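Local coordinates for protein negative regulator of ofd1 (Schizosaccharomyces pombe, PDB 3QTM) that directly inhibits ofd1, stabilises the N-terminal transcription factor domain of sre1 for hypoxic gene expression, and is required for correct translation termination, at residues 96-101 / 137-142; 297-302 / 313-318. One frame throughout, in Å; residues are numbered along the deposited sequence.

Contact 1 of 2, residues 96-101 / 137-142; sequences TEESYI and VWRHDN
A single pair of side chains, Glu-98 and Arg-139, makes the whole contact, and it does so between helices whose CA atoms at these two residues stay 10.2 Å apart. The bridge is short for so wide a gap: NH1 of Arg-139 gives a hydrogen bond of 2.7 Å to OE2 of Glu-98, within a salt bridge. It is neither straight nor flat. The angle at the hydrogen is 138°, and the carboxylate and guanidinium planes stand 62° apart; NH1 alone bonds, on the syn lone pair of OE2, which is tilted from the guanidinium plane, while OE1 lies 3.2 Å from the methylene CD of Arg-139.

Glu-98 does the reaching, with CG anti to the backbone N and the chain extended beyond it, whereas the bend of the arginine at chi3 (51°) turns its guanidinium across, and the two side chains cross at about a right angle. Further charges hold both ends: OE2 of Glu-98 also pairs with Lys-132, and NE of Arg-139 with Glu-143. A leucine in place of this arginine would probably leave Glu-98 with Lys-132 as a remaining basic partner and strip Glu-143 of its mate.

The contact ties the first turn of helix 97-110, which Thr-96 caps, to the last turn of helix 119-142, a surface salt bridge between consecutive helices of an all-helical, TPR-related array.

Contact 2 of 2, residues 297-302 / 313-318; sequences DIKMDL and DNYLKE
Tyr-315, Lys-299 and Leu-302 bury the most surface where helix 292-305 and helix 309-328 pack as an antiparallel helical hairpin, the building element of TPR-like folds. The short axes run at 160° to each other and approach to 8.1 Å, and the CA atoms of Lys-299 and Tyr-315 come within 5.3 Å.

Such closeness lets the ring of Tyr-315 lie directly against the facing helix. CB of Leu-302 sits over the centre of one ring face, 3.6 Å from the centroid and only 10° off the normal, a CH-pi contact over the face. The isopropyl end of the leucine continues past the rim, CD1 on the CE1 side of the tyrosine and CD2 toward its hydroxyl. The root of the tyrosine also packs close, its CB 3.5 Å from the carbonyl O of Lys-299. Behind this pair, Leu-302 also leans on Leu-272 and Asn-273, so the first helix of the hairpin rests on helix 262-285.

Lys-299 closes the flank of the interface. A bend at chi2 turns its chain toward helix 309-328, where its methylenes pass beside CB of Glu-318. The chain ends in a salt bridge: NZ donates to OE1 of Glu-318 at 2.8 Å, approaching from above the carboxylate plane, 42° out of it.

In the fold
The two contacts illustrate how one helical protein can join its neighbouring helices in different ways. Contact 1 comes first along the chain, linking helices 97-110 and 119-142 in the N-terminal Nro1 family region; contact 2 follows, linking helices 292-305 and 309-328 in the C-terminal one. They share no helix and do not touch: their centres lie 43 Å apart, their nearest atoms about 26 Å, on opposite sides of the chain's centre. Contact 1 itself is one surface salt bridge, whereas contact 2 adds partly buried apolar packing. Both pair successive helices, consistent with the TPR-like, strand-free build of the chain.

Contact 1 of 2, residues 96-101 / 137-142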
loop_
_atom_site.group_PDB
_atom_site.type_symbol
_atom_site.label_atom_id
_atom_site.label_comp_id
_atom_site.label_asym_id
_atom_site.label_seq_id
_atom_site.Cartn_x
_atom_site.Cartn_y
_atom_site.Cartn_z
ATOM N N THR A 96 4.264 24.266 -1.597
ATOM C CA THR A 96 3.118 23.384 -1.827
ATOM C C THR A 96 3.429 21.927 -1.491
ATOM O O THR A 96 4.592 21.496 -1.549
ATOM C CB THR A 96 2.657 23.424 -3.295
ATOM O OG1 THR A 96 3.720 22.953 -4.139
ATOM C CG2 THR A 96 2.262 24.845 -3.711
ATOM N N GLU A 97 2.382 21.164 -1.167
ATOM C CA GLU A 97 2.515 19.726 -1.001
ATOM C C GLU A 97 3.188 19.101 -2.237
ATOM O O GLU A 97 4.152 18.325 -2.116
ATOM C CB GLU A 97 1.139 19.074 -0.764
ATOM C CG GLU A 97 1.205 17.556 -0.694
ATOM C CD GLU A 97 -0.160 16.872 -0.780
ATOM O OE1 GLU A 97 -1.182 17.561 -1.005
ATOM O OE2 GLU A 97 -0.207 15.630 -0.630
ATOM N N GLU A 98 2.684 19.444 -3.420
ATOM C CA GLU A 98 3.195 18.851 -4.651
ATOM C C GLU A 98 4.685 19.128 -4.863
ATOM O O GLU A 98 5.424 18.286 -5.363
ATOM C CB GLU A 98 2.404 19.304 -5.880
ATOM C CG GLU A 98 2.827 18.537 -7.147
ATOM C CD GLU A 98 1.942 18.847 -8.354
ATOM O OE1 GLU A 98 1.208 19.857 -8.317
ATOM O OE2 GLU A 98 1.989 18.084 -9.343
ATOM N N SER A 99 5.134 20.307 -4.479
ATOM C CA SER A 99 6.544 20.620 -4.651
ATOM C C SER A 99 7.433 19.733 -3.759
ATOM O O SER A 99 8.541 19.369 -4.144
ATOM C CB SER A 99 6.803 22.099 -4.404
ATOM O OG SER A 99 8.060 22.466 -4.946
ATOM N N TYR A 100 6.919 19.356 -2.594
ATOM C CA TYR A 100 7.638 18.431 -1.722
ATOM C C TYR A 100 7.669 16.989 -2.277
ATOM O O TYR A 100 8.647 16.270 -2.089
ATOM C CB TYR A 100 7.098 18.500 -0.285
ATOM C CG TYR A 100 7.798 19.593 0.505
ATOM C CD1 TYR A 100 7.270 20.881 0.580
ATOM C CD2 TYR A 100 9.026 19.349 1.125
ATOM C CE1 TYR A 100 7.931 21.887 1.270
ATOM C CE2 TYR A 100 9.700 20.349 1.811
ATOM C CZ TYR A 100 9.149 21.612 1.884
ATOM O OH TYR A 100 9.816 22.597 2.567
ATOM N N ILE A 101 6.606 16.577 -2.965
ATOM C CA ILE A 101 6.611 15.293 -3.665
ATOM C C ILE A 101 7.654 15.347 -4.783
ATOM O O ILE A 101 8.455 14.431 -4.911
ATOM C CB ILE A 101 5.225 14.953 -4.264
ATOM C CG1 ILE A 101 4.170 14.817 -3.162
ATOM C CG2 ILE A 101 5.290 13.700 -5.162
ATOM C CD1 ILE A 101 2.733 14.674 -3.709
ATOM N N VAL A 137 -4.030 12.983 -10.240
ATOM C CA VAL A 137 -5.451 12.661 -10.345
ATOM C C VAL A 137 -6.301 13.797 -9.777
ATOM O O VAL A 137 -7.282 14.218 -10.398
ATOM C CB VAL A 137 -5.804 11.342 -9.645
ATOM C CG1 VAL A 137 -7.305 11.082 -9.722
ATOM C CG2 VAL A 137 -5.037 10.176 -10.270
ATOM N N TRP A 138 -5.914 14.306 -8.609
ATOM C CA TRP A 138 -6.581 15.473 -8.039
ATOM C C TRP A 138 -6.490 16.671 -8.988
ATOM O O TRP A 138 -7.466 17.395 -9.171
ATOM C CB TRP A 138 -5.986 15.863 -6.672
ATOM C CG TRP A 138 -6.782 16.966 -5.989
ATOM C CD1 TRP A 138 -7.840 16.803 -5.129
ATOM C CD2 TRP A 138 -6.607 18.388 -6.138
ATOM N NE1 TRP A 138 -8.320 18.031 -4.727
ATOM C CE2 TRP A 138 -7.587 19.018 -5.334
ATOM C CE3 TRP A 138 -5.714 19.187 -6.859
ATOM C CZ2 TRP A 138 -7.700 20.406 -5.243
ATOM C CZ3 TRP A 138 -5.831 20.568 -6.768
ATOM C CH2 TRP A 138 -6.812 21.162 -5.962
ATOM N N ARG A 139 -5.319 16.901 -9.579
ATOM C CA ARG A 139 -5.160 18.057 -10.453
ATOM C C ARG A 139 -6.052 17.926 -11.705
ATOM O O ARG A 139 -6.691 18.890 -12.142
ATOM C CB ARG A 139 -3.686 18.291 -10.807
ATOM C CG ARG A 139 -2.827 18.750 -9.615
ATOM C CD ARG A 139 -1.344 18.942 -9.980
ATOM N NE ARG A 139 -1.183 19.784 -11.159
ATOM C CZ ARG A 139 -0.105 19.809 -11.934
ATOM N NH1 ARG A 139 0.945 19.037 -11.672
ATOM N NH2 ARG A 139 -0.079 20.612 -12.979
ATOM N N HIS A 140 -6.103 16.725 -12.263
ATOM C CA HIS A 140 -6.972 16.451 -13.396
ATOM C C HIS A 140 -8.426 16.840 -13.092
ATOM O O HIS A 140 -9.096 17.439 -13.920
ATOM C CB HIS A 140 -6.914 14.975 -13.757
ATOM C CG HIS A 140 -7.813 14.604 -14.890
ATOM N ND1 HIS A 140 -9.084 14.107 -14.702
ATOM C CD2 HIS A 140 -7.629 14.671 -16.231
ATOM C CE1 HIS A 140 -9.640 13.869 -15.878
ATOM N NE2 HIS A 140 -8.776 14.203 -16.823
ATOM N N ASP A 141 -8.893 16.504 -11.893
ATOM C CA ASP A 141 -10.272 16.759 -11.497
ATOM C C ASP A 141 -10.531 18.194 -11.060
ATOM O O ASP A 141 -11.673 18.616 -11.023
ATOM C CB ASP A 141 -10.691 15.797 -10.376
ATOM C CG ASP A 141 -10.605 14.339 -10.798
ATOM O OD1 ASP A 141 -10.684 14.078 -12.022
ATOM O OD2 ASP A 141 -10.461 13.456 -9.913
ATOM N N ASN A 142 -9.482 18.956 -10.755
ATOM C CA ASN A 142 -9.678 20.297 -10.198
ATOM C C ASN A 142 -9.086 21.475 -10.952
ATOM O O ASN A 142 -9.544 22.605 -10.784
ATOM C CB ASN A 142 -9.215 20.350 -8.736
ATOM C CG ASN A 142 -10.109 19.533 -7.827
ATOM O OD1 ASN A 142 -11.097 20.042 -7.301
ATOM N ND2 ASN A 142 -9.791 18.249 -7.667
#

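Contact 2 of 2, residues 297-302 / 313-318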
loop_
_atom_site.group_PDB
_atom_site.type_symbol
_atom_site.label_atom_id
_atom_site.label_comp_id
_atom_site.label_asym_id
_atom_site.label_seq_id
_atom_site.Cartn_x
_atom_site.Cartn_y
_atom_site.Cartn_z
ATOM N N ASP A 297 -19.686 -12.926 3.228
ATOM C CA ASP A 297 -19.752 -12.270 1.920
ATOM C C ASP A 297 -18.922 -12.994 0.865
ATOM O O ASP A 297 -19.336 -13.117 -0.282
ATOM C CB ASP A 297 -19.279 -10.821 2.011
ATOM C CG ASP A 297 -20.150 -9.974 2.927
ATOM O OD1 ASP A 297 -21.321 -10.349 3.172
ATOM O OD2 ASP A 297 -19.653 -8.927 3.398
ATOM N N ILE A 298 -17.737 -13.450 1.254
ATOM C CA ILE A 298 -16.877 -14.202 0.343
ATOM C C ILE A 298 -17.543 -15.520 -0.072
ATOM O O ILE A 298 -17.541 -15.892 -1.244
ATOM C CB ILE A 298 -15.515 -14.489 0.995
ATOM C CG1 ILE A 298 -14.794 -13.167 1.312
ATOM C CG2 ILE A 298 -14.662 -15.379 0.100
ATOM C CD1 ILE A 298 -13.570 -13.336 2.203
ATOM N N LYS A 299 -18.118 -16.222 0.898
ATOM C CA LYS A 299 -18.816 -17.468 0.609
ATOM C C LYS A 299 -20.036 -17.250 -0.290
ATOM O O LYS A 299 -20.329 -18.070 -1.159
ATOM C CB LYS A 299 -19.220 -18.150 1.912
ATOM C CG LYS A 299 -18.029 -18.619 2.745
ATOM C CD LYS A 299 -17.282 -19.783 2.077
ATOM C CE LYS A 299 -16.187 -20.340 2.991
ATOM N NZ LYS A 299 -15.469 -21.506 2.387
HETATM N N MSE A 300 -20.741 -16.141 -0.085
HETATM C CA MSE A 300 -21.903 -15.813 -0.906
HETATM C C MSE A 300 -21.512 -15.483 -2.341
HETATM O O MSE A 300 -22.245 -15.794 -3.272
HETATM C CB MSE A 300 -22.691 -14.657 -0.295
HETATM C CG MSE A 300 -23.557 -15.060 0.881
HETATM SE SE MSE A 300 -24.394 -13.509 1.742
HETATM C CE MSE A 300 -23.116 -13.132 3.148
ATOM N N ASP A 301 -20.347 -14.862 -2.514
ATOM C CA ASP A 301 -19.769 -14.660 -3.843
ATOM C C ASP A 301 -19.411 -15.997 -4.503
ATOM O O ASP A 301 -19.639 -16.197 -5.696
ATOM C CB ASP A 301 -18.522 -13.776 -3.754
ATOM C CG ASP A 301 -18.857 -12.299 -3.545
ATOM O OD1 ASP A 301 -19.976 -11.876 -3.918
ATOM O OD2 ASP A 301 -17.991 -11.562 -3.019
ATOM N N LEU A 302 -18.832 -16.908 -3.727
ATOM C CA LEU A 302 -18.574 -18.252 -4.225
ATOM C C LEU A 302 -19.870 -18.949 -4.670
ATOM O O LEU A 302 -19.923 -19.553 -5.741
ATOM C CB LEU A 302 -17.856 -19.075 -3.162
ATOM C CG LEU A 302 -16.361 -18.755 -3.098
ATOM C CD1 LEU A 302 -15.726 -19.241 -1.801
ATOM C CD2 LEU A 302 -15.658 -19.343 -4.315
ATOM N N ASP A 313 -24.451 -25.420 -2.445
ATOM C CA ASP A 313 -25.059 -25.776 -1.165
ATOM C C ASP A 313 -24.079 -25.591 -0.014
ATOM O O ASP A 313 -24.431 -25.036 1.033
ATOM C CB ASP A 313 -25.550 -27.232 -1.176
ATOM C CG ASP A 313 -26.861 -27.410 -1.939
ATOM O OD1 ASP A 313 -27.368 -26.425 -2.525
ATOM O OD2 ASP A 313 -27.382 -28.549 -1.951
ATOM N N ASN A 314 -22.855 -26.081 -0.199
ATOM C CA ASN A 314 -21.815 -25.941 0.822
ATOM C C ASN A 314 -21.546 -24.471 1.178
ATOM O O ASN A 314 -21.573 -24.090 2.354
ATOM C CB ASN A 314 -20.516 -26.617 0.376
ATOM C CG ASN A 314 -20.629 -28.131 0.332
ATOM O OD1 ASN A 314 -21.444 -28.731 1.037
ATOM N ND2 ASN A 314 -19.807 -28.755 -0.494
ATOM N N TYR A 315 -21.295 -23.655 0.158
ATOM C CA TYR A 315 -21.008 -22.240 0.360
ATOM C C TYR A 315 -22.125 -21.549 1.150
ATOM O O TYR A 315 -21.853 -20.813 2.105
ATOM C CB TYR A 315 -20.801 -21.533 -0.981
ATOM C CG TYR A 315 -19.629 -22.052 -1.796
ATOM C CD1 TYR A 315 -18.429 -22.411 -1.183
ATOM C CD2 TYR A 315 -19.714 -22.152 -3.182
ATOM C CE1 TYR A 315 -17.352 -22.878 -1.927
ATOM C CE2 TYR A 315 -18.636 -22.607 -3.939
ATOM C CZ TYR A 315 -17.461 -22.975 -3.305
ATOM O OH TYR A 315 -16.389 -23.432 -4.051
ATOM N N LEU A 316 -23.374 -21.797 0.755
ATOM C CA LEU A 316 -24.515 -21.131 1.381
ATOM C C LEU A 316 -24.633 -21.495 2.856
ATOM O O LEU A 316 -24.912 -20.629 3.686
ATOM C CB LEU A 316 -25.816 -21.459 0.644
ATOM C CG LEU A 316 -25.910 -20.885 -0.774
ATOM C CD1 LEU A 316 -27.193 -21.339 -1.498
ATOM C CD2 LEU A 316 -25.803 -19.362 -0.750
ATOM N N LYS A 317 -24.421 -22.772 3.177
ATOM C CA LYS A 317 -24.450 -23.210 4.565
ATOM C C LYS A 317 -23.358 -22.507 5.365
ATOM O O LYS A 317 -23.606 -22.021 6.466
ATOM C CB LYS A 317 -24.278 -24.729 4.692
ATOM C CG LYS A 317 -24.724 -25.243 6.066
ATOM C CD LYS A 317 -24.238 -26.658 6.401
ATOM C CE LYS A 317 -24.642 -27.027 7.842
ATOM N NZ LYS A 317 -23.921 -28.202 8.429
ATOM N N GLU A 318 -22.150 -22.464 4.809
ATOM C CA GLU A 318 -21.033 -21.781 5.472
ATOM C C GLU A 318 -21.339 -20.301 5.748
ATOM O O GLU A 318 -21.056 -19.801 6.831
ATOM C CB GLU A 318 -19.736 -21.932 4.669
ATOM C CG GLU A 318 -19.170 -23.347 4.693
ATOM C CD GLU A 318 -17.836 -23.468 3.971
ATOM O OE1 GLU A 318 -17.764 -23.098 2.780
ATOM O OE2 GLU A 318 -16.853 -23.929 4.600
#